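Local atomic coordinates of halogenase PltM (Pseudomonas fluorescens, PDB entry 6BZN), a protein that halogenates phenolic substrates with unusual breadth of substrate and halide, as a flavoprotein that binds FAD. Residues A[39-44]-A[363-368]; A[278-283]-A[296-301]; A[357-362]-A[449-454]; A[420-425]-A[504-509]; A[472-477]-A[496-501]. All blocks are in the same frame, centred on the assembly; numbering follows the deposited sequence.

Contact 1. Residues A[39-44]-A[363-368]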
# COMPACT_ATOMS: atom_id res chain seq x y z
N GLY A 39 9.62 15.65 2.51
CA GLY A 39 10.69 16.62 2.71
C GLY A 39 11.15 17.24 1.41
O GLY A 39 11.43 18.44 1.36
N ALA A 40 11.21 16.43 0.36
CA ALA A 40 11.65 16.93 -0.92
C ALA A 40 10.69 17.98 -1.47
O ALA A 40 11.13 19.05 -1.88
CB ALA A 40 11.79 15.80 -1.91
N VAL A 41 9.39 17.70 -1.46
CA VAL A 41 8.42 18.62 -2.06
C VAL A 41 8.31 19.93 -1.28
O VAL A 41 8.15 21.00 -1.89
CB VAL A 41 7.02 17.99 -2.30
CG1 VAL A 41 7.11 16.77 -3.20
CG2 VAL A 41 6.30 17.62 -1.01
N LEU A 42 8.41 19.85 0.05
CA LEU A 42 8.39 21.04 0.89
C LEU A 42 9.68 21.86 0.74
O LEU A 42 9.61 23.08 0.58
CB LEU A 42 8.15 20.67 2.35
CG LEU A 42 6.79 20.03 2.64
CD1 LEU A 42 6.69 19.70 4.11
CD2 LEU A 42 5.61 20.87 2.24
N ALA A 43 10.84 21.19 0.73
CA ALA A 43 12.12 21.89 0.55
C ALA A 43 12.19 22.56 -0.83
O ALA A 43 12.58 23.73 -0.96
CB ALA A 43 13.29 20.94 0.74
N LYS A 44 11.78 21.83 -1.86
CA LYS A 44 11.68 22.37 -3.22
C LYS A 44 10.85 23.66 -3.27
O LYS A 44 11.21 24.61 -3.99
CB LYS A 44 11.09 21.32 -4.15
CG LYS A 44 10.67 21.81 -5.54
CD LYS A 44 11.85 22.23 -6.38
CE LYS A 44 11.35 22.92 -7.64
NZ LYS A 44 12.26 22.66 -8.78
N ARG A 363 -2.13 15.64 -0.86
CA ARG A 363 -3.14 16.51 -0.27
C ARG A 363 -2.57 17.44 0.80
O ARG A 363 -2.98 18.60 0.87
CB ARG A 363 -4.25 15.67 0.36
CG ARG A 363 -5.11 14.94 -0.66
CD ARG A 363 -6.02 13.94 0.02
NE ARG A 363 -6.98 13.32 -0.89
CZ ARG A 363 -8.18 13.81 -1.22
NH1 ARG A 363 -8.61 14.98 -0.75
NH2 ARG A 363 -8.98 13.12 -2.04
N LEU A 364 -1.67 16.93 1.63
CA LEU A 364 -1.12 17.70 2.76
C LEU A 364 -0.16 18.83 2.35
O LEU A 364 -0.21 19.93 2.91
CB LEU A 364 -0.40 16.75 3.74
CG LEU A 364 0.28 17.39 4.95
CD1 LEU A 364 -0.72 18.04 5.89
CD2 LEU A 364 1.14 16.35 5.66
N ALA A 365 0.73 18.55 1.40
CA ALA A 365 1.87 19.45 1.14
C ALA A 365 1.43 20.86 0.72
O ALA A 365 1.96 21.83 1.26
CB ALA A 365 2.85 18.84 0.14
N PRO A 366 0.43 20.99 -0.18
CA PRO A 366 -0.05 22.33 -0.53
C PRO A 366 -0.62 23.09 0.65
O PRO A 366 -0.47 24.31 0.72
CB PRO A 366 -1.14 22.06 -1.57
CG PRO A 366 -0.75 20.76 -2.16
CD PRO A 366 -0.25 19.97 -0.99
N LYS A 367 -1.24 22.37 1.59
CA LYS A 367 -1.82 22.99 2.78
C LYS A 367 -0.74 23.45 3.75
O LYS A 367 -0.88 24.48 4.39
CB LYS A 367 -2.80 22.04 3.46
CG LYS A 367 -3.94 21.64 2.53
CD LYS A 367 -4.88 20.66 3.19
CE LYS A 367 -5.93 20.13 2.21
NZ LYS A 367 -6.84 21.22 1.77
N VAL A 368 0.33 22.67 3.88
CA VAL A 368 1.45 23.07 4.75
C VAL A 368 2.12 24.32 4.16
O VAL A 368 2.48 25.24 4.91
CB VAL A 368 2.44 21.89 4.94
CG1 VAL A 368 3.72 22.34 5.65
CG2 VAL A 368 1.77 20.79 5.74
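Leu42 lays its CD2 methyl over one turn of helix 352-374, where it meets the CB of Ala365 at 4.0 Å. The same methyl lies 3.9 Å from the backbone O of Ala365 and 4.2 Å from CG1 of Val368. One leucine methyl thus meets three atoms of two residues. Its CG stands anti to the carbonyl carbon (chi1 -64°), which carries the branch from the flank of helix 33-44 across to the other helix. Val41 adds the second touch: its CG2 sits 3.8 Å from Ala365 CB. The alanine methyl fits into the notch between the Val41 and Leu42 side chains. The two short segments run roughly in the same direction, at 29°, with their axes 10.2 Å apart. Ala365 comes just before Pro366, whose N lacks the bond to the preceding turn, and the helix kinks there. Helix 33-44 follows a glycine-rich turn that fits a Rossmann-type motif, and Ile33 and Ala34 at its start bind FAD, which is absent from this model. Phe81 of helix 68-81 also packs on Val41 and Ala365, while Ile190 of strand 188-191 meets Leu42. All four touching residues are buried. Apart from the one carbonyl oxygen, the touching atoms are aliphatic carbons, which implies that van der Waals fit and exclusion of water hold the two helices here.

Contact 2. Residues A[278-283]-A[296-301]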
# COMPACT_ATOMS: atom_id res chain seq x y z
N PHE A 278 3.77 -14.23 4.88
CA PHE A 278 2.51 -14.96 5.09
C PHE A 278 1.74 -14.40 6.26
O PHE A 278 2.32 -13.99 7.29
CB PHE A 278 2.68 -16.49 5.14
CG PHE A 278 3.53 -17.02 6.26
CD1 PHE A 278 4.92 -17.05 6.15
CD2 PHE A 278 2.94 -17.58 7.39
CE1 PHE A 278 5.70 -17.58 7.17
CE2 PHE A 278 3.72 -18.11 8.41
CZ PHE A 278 5.10 -18.11 8.30
N GLN A 279 0.42 -14.32 6.07
CA GLN A 279 -0.49 -13.63 6.97
C GLN A 279 -1.59 -14.56 7.39
O GLN A 279 -2.10 -15.31 6.56
CB GLN A 279 -1.15 -12.43 6.28
CG GLN A 279 -0.25 -11.23 6.00
CD GLN A 279 0.94 -11.54 5.10
OE1 GLN A 279 2.09 -11.38 5.50
NE2 GLN A 279 0.66 -11.98 3.87
N PHE A 280 -1.96 -14.50 8.66
CA PHE A 280 -3.13 -15.23 9.16
C PHE A 280 -4.21 -14.30 9.69
O PHE A 280 -3.94 -13.32 10.36
CB PHE A 280 -2.73 -16.22 10.27
CG PHE A 280 -1.81 -17.30 9.82
CD1 PHE A 280 -2.24 -18.25 8.89
CD2 PHE A 280 -0.52 -17.40 10.32
CE1 PHE A 280 -1.39 -19.27 8.46
CE2 PHE A 280 0.33 -18.41 9.91
CZ PHE A 280 -0.11 -19.34 8.97
N ASN A 281 -5.45 -14.66 9.38
CA ASN A 281 -6.62 -14.17 10.06
C ASN A 281 -6.61 -14.76 11.47
O ASN A 281 -6.84 -15.96 11.65
CB ASN A 281 -7.87 -14.60 9.29
CG ASN A 281 -9.15 -14.12 9.92
OD1 ASN A 281 -9.15 -13.57 11.02
ND2 ASN A 281 -10.26 -14.32 9.23
N ASN A 282 -6.35 -13.92 12.47
CA ASN A 282 -6.20 -14.38 13.86
C ASN A 282 -7.51 -14.95 14.43
O ASN A 282 -7.47 -15.73 15.39
CB ASN A 282 -5.71 -13.24 14.77
CG ASN A 282 -4.25 -12.86 14.52
OD1 ASN A 282 -3.38 -13.72 14.37
ND2 ASN A 282 -3.97 -11.57 14.55
N ALA A 283 -8.64 -14.59 13.84
CA ALA A 283 -9.92 -15.21 14.18
C ALA A 283 -10.01 -16.68 13.74
O ALA A 283 -10.85 -17.41 14.27
CB ALA A 283 -11.08 -14.43 13.56
N ARG A 296 7.19 -23.86 7.88
CA ARG A 296 7.18 -25.27 7.52
C ARG A 296 5.80 -25.92 7.71
O ARG A 296 5.39 -26.72 6.86
CB ARG A 296 8.24 -26.07 8.29
CG ARG A 296 9.68 -25.65 8.01
CD ARG A 296 10.13 -25.89 6.57
NE ARG A 296 11.08 -24.86 6.12
CZ ARG A 296 11.59 -24.75 4.88
NH1 ARG A 296 11.27 -25.62 3.92
NH2 ARG A 296 12.43 -23.75 4.61
N LYS A 297 5.09 -25.57 8.78
CA LYS A 297 3.71 -26.06 8.97
C LYS A 297 2.79 -25.62 7.83
O LYS A 297 1.98 -26.41 7.34
CB LYS A 297 3.13 -25.62 10.32
CG LYS A 297 3.75 -26.36 11.52
CD LYS A 297 2.99 -26.15 12.83
CE LYS A 297 3.01 -24.70 13.28
NZ LYS A 297 2.37 -24.52 14.62
N LEU A 298 2.93 -24.36 7.41
CA LEU A 298 2.16 -23.84 6.28
C LEU A 298 2.42 -24.65 5.01
O LEU A 298 1.47 -25.04 4.31
CB LEU A 298 2.48 -22.37 6.03
CG LEU A 298 1.62 -21.65 5.00
CD1 LEU A 298 0.19 -21.57 5.50
CD2 LEU A 298 2.17 -20.27 4.71
N LEU A 299 3.69 -24.93 4.73
CA LEU A 299 4.07 -25.65 3.52
C LEU A 299 3.60 -27.12 3.53
O LEU A 299 3.29 -27.68 2.48
CB LEU A 299 5.59 -25.57 3.30
CG LEU A 299 6.22 -24.17 3.14
CD1 LEU A 299 7.67 -24.31 2.68
CD2 LEU A 299 5.44 -23.27 2.19
N LYS A 300 3.53 -27.72 4.72
CA LYS A 300 3.00 -29.07 4.90
C LYS A 300 1.48 -29.07 4.64
O LYS A 300 0.96 -29.95 3.97
CB LYS A 300 3.31 -29.54 6.32
CG LYS A 300 3.15 -31.02 6.62
CD LYS A 300 3.45 -31.26 8.11
CE LYS A 300 3.99 -32.64 8.41
NZ LYS A 300 2.91 -33.66 8.44
N LYS A 301 0.80 -28.05 5.15
CA LYS A 301 -0.64 -27.83 4.92
C LYS A 301 -0.95 -27.63 3.43
O LYS A 301 -1.96 -28.13 2.94
CB LYS A 301 -1.08 -26.60 5.73
CG LYS A 301 -2.46 -26.61 6.36
CD LYS A 301 -2.52 -25.53 7.46
CE LYS A 301 -3.86 -25.48 8.19
NZ LYS A 301 -3.88 -24.58 9.38
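The Leu298 side chain runs counter to Phe278 and to Phe280 and gives one methyl to each. Its CD2 lies 3.8 Å from Phe278 CB and also 3.8 Å from Phe278 CG, so it meets the root of that side chain and approaches the ring obliquely. Its CD1 reaches the edge of the Phe280 ring, near the ring plane, 4.1 Å from CE1. The leucine CG is anti to its own backbone N (chi1 -173°), which carries the branch point toward the strand, and chi2 of 65° turns one methyl to each phenylalanine. The two rings also meet each other: Phe280 CE2 lies in the plane of the Phe278 ring, at its edge. An alanine in place of Leu298 would remove both methyls and would probably leave a gap against the two phenylalanines. The contact packs helix 291-301 on one face of the mixed sheet, through Phe278 and Phe280, two residues apart on strand 273-281. Strand 256-262 adds Leu258, which touches both Phe278 and Leu298. On the other side of strand 273-281 in the sheet, strand 215-223 brings Phe218, which stacks on Phe278, and Trp318 of strand 313-321 meets Phe278 edge-to-face.

Contact 3. Residues A[357-362]-A[449-454]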
# COMPACT_ATOMS: atom_id res chain seq x y z
N THR A 357 -0.62 6.55 1.45
CA THR A 357 0.55 7.38 1.74
C THR A 357 0.81 8.47 0.70
O THR A 357 0.94 9.65 1.05
CB THR A 357 1.81 6.51 1.92
OG1 THR A 357 1.63 5.66 3.05
CG2 THR A 357 3.07 7.36 2.13
N PHE A 358 0.93 8.11 -0.57
CA PHE A 358 1.30 9.09 -1.58
C PHE A 358 0.18 10.09 -1.79
O PHE A 358 0.45 11.28 -2.02
CB PHE A 358 1.69 8.43 -2.91
CG PHE A 358 2.88 7.50 -2.82
CD1 PHE A 358 3.91 7.71 -1.91
CD2 PHE A 358 2.99 6.41 -3.67
CE1 PHE A 358 4.99 6.85 -1.85
CE2 PHE A 358 4.07 5.54 -3.61
CZ PHE A 358 5.07 5.75 -2.68
N GLU A 359 -1.06 9.64 -1.71
CA GLU A 359 -2.20 10.56 -1.86
C GLU A 359 -2.23 11.54 -0.70
O GLU A 359 -2.47 12.73 -0.90
CB GLU A 359 -3.54 9.84 -2.00
CG GLU A 359 -4.65 10.85 -2.29
CD GLU A 359 -6.00 10.24 -2.59
OE1 GLU A 359 -6.05 9.06 -2.99
OE2 GLU A 359 -7.01 10.96 -2.41
N SER A 360 -1.95 11.05 0.51
CA SER A 360 -1.97 11.93 1.69
C SER A 360 -0.90 13.02 1.59
O SER A 360 -1.14 14.18 1.94
CB SER A 360 -1.83 11.12 2.99
OG SER A 360 -2.07 11.95 4.10
N ILE A 361 0.27 12.66 1.08
CA ILE A 361 1.35 13.65 0.90
C ILE A 361 0.89 14.72 -0.10
O ILE A 361 1.07 15.92 0.11
CB ILE A 361 2.67 13.01 0.45
CG1 ILE A 361 3.19 12.07 1.54
CG2 ILE A 361 3.73 14.06 0.11
CD1 ILE A 361 4.26 11.11 1.05
N LEU A 362 0.28 14.25 -1.18
CA LEU A 362 -0.20 15.11 -2.24
C LEU A 362 -1.27 16.09 -1.77
O LEU A 362 -1.29 17.25 -2.19
CB LEU A 362 -0.72 14.21 -3.36
CG LEU A 362 -1.02 14.72 -4.75
CD1 LEU A 362 0.11 15.54 -5.34
CD2 LEU A 362 -1.33 13.49 -5.59
N ALA A 449 -7.71 21.38 -6.05
CA ALA A 449 -9.15 21.53 -5.80
C ALA A 449 -9.93 20.35 -6.39
O ALA A 449 -10.86 19.86 -5.76
CB ALA A 449 -9.65 22.86 -6.34
N ALA A 450 -9.52 19.86 -7.56
CA ALA A 450 -10.18 18.71 -8.17
C ALA A 450 -10.03 17.43 -7.33
O ALA A 450 -11.00 16.68 -7.14
CB ALA A 450 -9.66 18.49 -9.57
N LEU A 451 -8.84 17.20 -6.80
CA LEU A 451 -8.62 16.05 -5.90
C LEU A 451 -9.44 16.20 -4.62
O LEU A 451 -10.03 15.23 -4.13
CB LEU A 451 -7.13 15.89 -5.58
CG LEU A 451 -6.71 14.71 -4.69
CD1 LEU A 451 -7.16 13.38 -5.28
CD2 LEU A 451 -5.21 14.73 -4.53
N GLU A 452 -9.52 17.41 -4.08
CA GLU A 452 -10.27 17.62 -2.85
C GLU A 452 -11.78 17.52 -3.07
O GLU A 452 -12.50 17.12 -2.17
CB GLU A 452 -9.92 18.95 -2.22
CG GLU A 452 -10.51 19.11 -0.83
CD GLU A 452 -9.77 20.14 -0.01
OE1 GLU A 452 -8.64 19.84 0.45
OE2 GLU A 452 -10.33 21.23 0.20
N ALA A 453 -12.25 17.85 -4.27
CA ALA A 453 -13.68 17.83 -4.56
C ALA A 453 -14.27 16.45 -4.87
O ALA A 453 -15.47 16.33 -5.10
CB ALA A 453 -13.98 18.80 -5.69
N VAL A 454 -13.46 15.39 -4.86
CA VAL A 454 -14.00 14.07 -5.17
C VAL A 454 -15.09 13.71 -4.15
O VAL A 454 -14.99 14.07 -2.97
CB VAL A 454 -12.92 12.95 -5.20
CG1 VAL A 454 -11.86 13.26 -6.25
CG2 VAL A 454 -12.32 12.73 -3.81
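Leu451 points toward Glu359 and Leu362 of helix 352-374 and makes both close contacts of this helix-helix packing. Here the short helix 444-452 sets its C-terminal end on the long helix 352-374, within the helical part of the protein. The CD1 methyl of Leu451 lies 3.8 Å from OE2 of Glu359. Its CD2 methyl lies 4.2 Å from CG of Leu362. The two partners are one turn apart, so the leucine fork straddles a single turn of the longer helix. Leu451 has CG anti to the backbone N (chi1 -178°), which turns the fork toward that helix. The touch between Leu362 and Leu451 is purely apolar. Glu359 comes in differently. Its chain is extended, with CG anti to N (chi1 -174°), and only the carboxylate end reaches Leu451. That end has stronger partners than a methyl: OE2 forms a salt bridge with NE of Arg363, one turn on in the same helix, and OE1 is hydrogen-bonded to a glycerol, probably from the crystallisation liquor. Arg363 thus probably steadies the carboxylate beside the leucine and offsets its charge in a buried place. Further out, Leu434 of helix 410-441 backs Leu451. Next to Leu451, at the C-terminal end of the shorter helix, an ion pair does tie the two helices: Glu452 OE1 forms a salt bridge with Lys367 NZ.

Contact 4. Residues A[420-425]-A[504-509]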
# COMPACT_ATOMS: atom_id res chain seq x y z
N TRP A 420 -13.21 -5.57 -6.08
CA TRP A 420 -11.94 -4.85 -5.96
C TRP A 420 -11.46 -4.30 -7.31
O TRP A 420 -11.11 -3.12 -7.43
CB TRP A 420 -10.85 -5.76 -5.37
CG TRP A 420 -9.47 -5.24 -5.64
CD1 TRP A 420 -8.85 -4.19 -5.03
CD2 TRP A 420 -8.55 -5.72 -6.62
NE1 TRP A 420 -7.61 -3.99 -5.57
CE2 TRP A 420 -7.40 -4.92 -6.55
CE3 TRP A 420 -8.60 -6.77 -7.56
CZ2 TRP A 420 -6.29 -5.12 -7.37
CZ3 TRP A 420 -7.50 -6.98 -8.37
CH2 TRP A 420 -6.36 -6.15 -8.28
N LEU A 421 -11.43 -5.16 -8.33
CA LEU A 421 -10.84 -4.77 -9.60
C LEU A 421 -11.56 -3.59 -10.24
O LEU A 421 -10.92 -2.66 -10.67
CB LEU A 421 -10.80 -5.94 -10.58
CG LEU A 421 -10.07 -5.69 -11.90
CD1 LEU A 421 -8.58 -5.52 -11.67
CD2 LEU A 421 -10.32 -6.83 -12.87
N SER A 422 -12.89 -3.67 -10.32
CA SER A 422 -13.68 -2.61 -10.93
C SER A 422 -13.48 -1.27 -10.21
O SER A 422 -13.37 -0.23 -10.87
CB SER A 422 -15.17 -2.97 -11.01
OG SER A 422 -15.76 -3.24 -9.73
N GLY A 423 -13.41 -1.30 -8.89
CA GLY A 423 -13.15 -0.10 -8.11
C GLY A 423 -11.78 0.48 -8.34
O GLY A 423 -11.63 1.68 -8.61
N SER A 424 -10.76 -0.37 -8.23
CA SER A 424 -9.39 0.04 -8.51
C SER A 424 -9.24 0.62 -9.92
O SER A 424 -8.57 1.63 -10.12
CB SER A 424 -8.43 -1.13 -8.31
OG SER A 424 -7.12 -0.74 -8.67
N ASN A 425 -9.84 -0.05 -10.90
CA ASN A 425 -9.79 0.44 -12.29
C ASN A 425 -10.40 1.84 -12.43
O ASN A 425 -9.84 2.67 -13.14
CB ASN A 425 -10.52 -0.52 -13.25
CG ASN A 425 -9.84 -1.88 -13.39
OD1 ASN A 425 -8.66 -2.08 -13.05
ND2 ASN A 425 -10.57 -2.81 -13.94
N ALA A 504 -23.17 -1.49 -15.92
CA ALA A 504 -23.32 -0.45 -16.94
C ALA A 504 -22.59 0.85 -16.58
O ALA A 504 -22.20 1.60 -17.47
CB ALA A 504 -24.79 -0.18 -17.20
N GLU A 505 -22.41 1.10 -15.28
CA GLU A 505 -21.77 2.32 -14.78
C GLU A 505 -20.29 2.13 -14.41
O GLU A 505 -19.69 3.02 -13.82
CB GLU A 505 -22.58 2.87 -13.61
CG GLU A 505 -24.05 3.11 -13.96
CD GLU A 505 -24.97 3.25 -12.75
OE1 GLU A 505 -25.31 4.40 -12.41
OE2 GLU A 505 -25.36 2.22 -12.15
N LEU A 506 -19.71 0.97 -14.76
CA LEU A 506 -18.29 0.67 -14.55
C LEU A 506 -17.57 0.76 -15.88
O LEU A 506 -18.19 0.96 -16.93
CB LEU A 506 -18.12 -0.74 -13.95
CG LEU A 506 -18.94 -1.13 -12.71
CD1 LEU A 506 -18.72 -2.59 -12.34
CD2 LEU A 506 -18.65 -0.22 -11.52
N LEU A 507 -16.25 0.55 -15.87
CA LEU A 507 -15.51 0.42 -17.11
C LEU A 507 -16.01 -0.84 -17.85
O LEU A 507 -16.36 -1.85 -17.23
CB LEU A 507 -13.99 0.36 -16.88
CG LEU A 507 -13.33 1.55 -16.18
CD1 LEU A 507 -11.82 1.37 -16.23
CD2 LEU A 507 -13.73 2.88 -16.79
N PRO A 508 -16.04 -0.80 -19.19
CA PRO A 508 -16.65 -1.88 -19.97
C PRO A 508 -15.74 -3.12 -20.15
O PRO A 508 -15.47 -3.55 -21.28
CB PRO A 508 -16.94 -1.19 -21.31
CG PRO A 508 -15.81 -0.23 -21.46
CD PRO A 508 -15.51 0.27 -20.06
N LEU A 509 -15.30 -3.72 -19.04
CA LEU A 509 -14.33 -4.83 -19.06
C LEU A 509 -14.97 -6.21 -18.96
O LEU A 509 -14.28 -7.21 -19.09
CB LEU A 509 -13.28 -4.66 -17.95
CG LEU A 509 -12.05 -3.82 -18.33
CD1 LEU A 509 -12.42 -2.45 -18.83
CD2 LEU A 509 -11.06 -3.72 -17.18
O HOH W 1 -14.55 -0.27 -13.56
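The contact seats a C-terminal loop, beyond helix 488-502, on the flank of the long helix 410-441. It lies away from the FAD and calcium sites. Three leucines of the loop do the touching. Leu506 sets its CD1 methyl 3.8 Å from Ser422 CB. Leu507 places CD1 3.8 Å from Asn425 CB, one turn along the helix. Leu509 brings CD2 to 3.4 Å from Asn425 ND2, the two side chains crossing at a slant. Between Leu507 and Leu509 the chain bends in an inverse gamma turn centred on Pro508. Asn425 carries CG anti to its carbonyl carbon (chi1 -67°), which puts the amide on the side of the loop, beside Leu509. Its nitrogen bonds to Tyr511 OH, which probably fixes the amide there. Ser422 turns OG back to its own helix, to the backbone O of Arg418, and leaves CB for the leucine. One water links the two backbones: it donates to Ser422 O at 2.9 Å and accepts from Leu507 N at 3.0 Å. It gives both polar groups a partner where the main chains stand too far apart to bond directly. Around the site, Leu426 of helix 410-441 backs Leu506 and Leu507, and Tyr467 of helix 465-483 packs on Ser422 and Leu506.

Contact 5. Residues A[472-477]-A[496-501]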
# COMPACT_ATOMS: atom_id res chain seq x y z
N ARG A 472 -20.30 -0.99 -1.17
CA ARG A 472 -21.05 -1.02 0.09
C ARG A 472 -21.93 -2.29 0.18
O ARG A 472 -21.85 -3.04 1.16
CB ARG A 472 -21.90 0.27 0.20
CG ARG A 472 -22.73 0.44 1.46
CD ARG A 472 -23.54 1.74 1.47
NE ARG A 472 -24.28 2.00 0.21
CZ ARG A 472 -25.42 1.40 -0.16
NH1 ARG A 472 -26.02 0.48 0.60
NH2 ARG A 472 -25.98 1.73 -1.32
N GLN A 473 -22.71 -2.55 -0.86
CA GLN A 473 -23.60 -3.71 -0.87
C GLN A 473 -22.86 -5.05 -0.91
O GLN A 473 -23.25 -6.00 -0.23
CB GLN A 473 -24.61 -3.61 -2.02
CG GLN A 473 -25.57 -2.45 -1.87
CD GLN A 473 -26.57 -2.39 -3.02
OE1 GLN A 473 -26.49 -1.53 -3.89
NE2 GLN A 473 -27.48 -3.33 -3.04
N SER A 474 -21.77 -5.12 -1.68
CA SER A 474 -20.94 -6.32 -1.71
C SER A 474 -20.29 -6.64 -0.36
O SER A 474 -20.23 -7.81 0.02
CB SER A 474 -19.86 -6.21 -2.79
OG SER A 474 -20.47 -6.05 -4.06
N CYS A 475 -19.79 -5.62 0.34
CA CYS A 475 -19.23 -5.82 1.69
C CYS A 475 -20.30 -6.28 2.68
O CYS A 475 -20.02 -7.15 3.51
CB CYS A 475 -18.54 -4.55 2.21
SG CYS A 475 -17.02 -4.16 1.32
N GLN A 476 -21.51 -5.73 2.58
CA GLN A 476 -22.66 -6.17 3.39
C GLN A 476 -22.95 -7.65 3.16
O GLN A 476 -23.16 -8.38 4.13
CB GLN A 476 -23.93 -5.36 3.09
CG GLN A 476 -23.91 -3.94 3.63
CD GLN A 476 -24.99 -3.02 3.04
OE1 GLN A 476 -25.86 -3.45 2.27
NE2 GLN A 476 -24.93 -1.73 3.40
N VAL A 477 -22.93 -8.08 1.89
CA VAL A 477 -23.12 -9.49 1.54
C VAL A 477 -22.05 -10.35 2.22
O VAL A 477 -22.37 -11.38 2.83
CB VAL A 477 -23.12 -9.75 0.00
CG1 VAL A 477 -23.00 -11.24 -0.31
CG2 VAL A 477 -24.38 -9.18 -0.64
N HIS A 496 -22.47 -11.81 -7.72
CA HIS A 496 -22.58 -11.78 -9.18
C HIS A 496 -23.77 -10.91 -9.63
O HIS A 496 -23.64 -10.11 -10.54
CB HIS A 496 -22.72 -13.21 -9.70
CG HIS A 496 -22.60 -13.33 -11.19
ND1 HIS A 496 -23.22 -14.33 -11.90
CD2 HIS A 496 -21.92 -12.59 -12.10
CE1 HIS A 496 -22.92 -14.21 -13.18
NE2 HIS A 496 -22.14 -13.16 -13.33
N GLU A 497 -24.90 -11.04 -8.96
CA GLU A 497 -26.09 -10.24 -9.30
C GLU A 497 -25.86 -8.74 -9.05
O GLU A 497 -26.26 -7.90 -9.86
CB GLU A 497 -27.32 -10.76 -8.55
CG GLU A 497 -27.76 -12.18 -8.96
CD GLU A 497 -28.22 -12.27 -10.42
OE1 GLU A 497 -28.88 -11.32 -10.88
OE2 GLU A 497 -27.92 -13.28 -11.10
N LEU A 498 -25.18 -8.41 -7.94
CA LEU A 498 -24.76 -7.02 -7.69
C LEU A 498 -23.84 -6.48 -8.80
O LEU A 498 -24.02 -5.35 -9.26
CB LEU A 498 -24.06 -6.90 -6.32
CG LEU A 498 -24.97 -7.08 -5.09
CD1 LEU A 498 -24.17 -7.12 -3.81
CD2 LEU A 498 -26.03 -5.98 -5.05
N ILE A 499 -22.89 -7.29 -9.25
CA ILE A 499 -21.98 -6.85 -10.32
C ILE A 499 -22.79 -6.58 -11.61
O ILE A 499 -22.62 -5.54 -12.25
CB ILE A 499 -20.84 -7.87 -10.57
CG1 ILE A 499 -19.92 -7.96 -9.34
CG2 ILE A 499 -20.02 -7.49 -11.80
CD1 ILE A 499 -19.00 -9.16 -9.32
N LYS A 500 -23.68 -7.50 -11.97
CA LYS A 500 -24.56 -7.32 -13.13
C LYS A 500 -25.41 -6.06 -13.05
O LYS A 500 -25.53 -5.33 -14.03
CB LYS A 500 -25.43 -8.57 -13.32
CG LYS A 500 -24.62 -9.72 -13.92
CD LYS A 500 -25.10 -11.10 -13.51
CE LYS A 500 -26.42 -11.45 -14.13
NZ LYS A 500 -26.74 -12.88 -13.82
N GLU A 501 -25.97 -5.79 -11.88
CA GLU A 501 -26.76 -4.60 -11.62
C GLU A 501 -26.00 -3.29 -11.85
O GLU A 501 -26.55 -2.33 -12.39
CB GLU A 501 -27.29 -4.65 -10.18
CG GLU A 501 -28.22 -3.51 -9.80
CD GLU A 501 -28.53 -3.46 -8.32
OE1 GLU A 501 -29.06 -2.42 -7.88
OE2 GLU A 501 -28.24 -4.44 -7.58
O HOH W 2 -29.10 -4.12 -4.96
O HOH W 3 -28.62 -0.78 -5.68
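Leu498 contributes about half of the surface buried in this antiparallel helix pair, in which the short segments of helices 465-483 and 488-502 run at 174° with their axes 10.2 Å apart. The two helices follow one another in the chain, as a helical hairpin. Leu498 has CG anti to its carbonyl carbon (chi1 -69°), and its fork opens toward the other helix. CD1 lies 3.8 Å from Val477 CG2 and 3.8 Å from the backbone N of Ser474. CD2 turns to Gln473 and comes within 3.6 Å of NE2. Gln473 stretches out beyond CG, so its amide end lies beside the methyl. Without the two branches of Leu498, as with an alanine here, Val477 CG2 and Gln473 NE2 would probably lose the methyls packed against them. Ser474 OG also lies 3.9 Å from Leu498 CD1, while its hydrogen bond goes to Leu470 O of its own helix. Val477 is also flanked by Thr491 and Leu495 of helix 488-502, and Trp416 and Val419 of helix 410-441 cover Ser474. The solvent-facing rim is polar. Two waters join the amide of Gln473 to the carboxylate of Glu501. One accepts from Gln473 NE2 and donates to Glu501 OE2; the other donates to Gln473 OE1 at 2.9 Å and to Glu501 OE1 at 2.8 Å.

Overall arrangement
From the N terminus, contact 1 opens on helix 33-44 and closes on helix 352-374. It joins the Rossmann-type region to that long helix across 318 residues. Contact 2 opens and closes within this span, a short local closure of strand 273-281 with helix 291-301, on the opposite side of the chain's centre. Contact 3 starts on helix 352-374 before contact 1 has closed, so the two cross; they share that helix and touch. Contact 3 closes on helix 444-452, after contact 4 has opened on helix 410-441, so those two cross as well. Contact 5, a hairpin of helices 465-483 and 488-502, falls wholly within contact 4, which closes in the C-terminal loop.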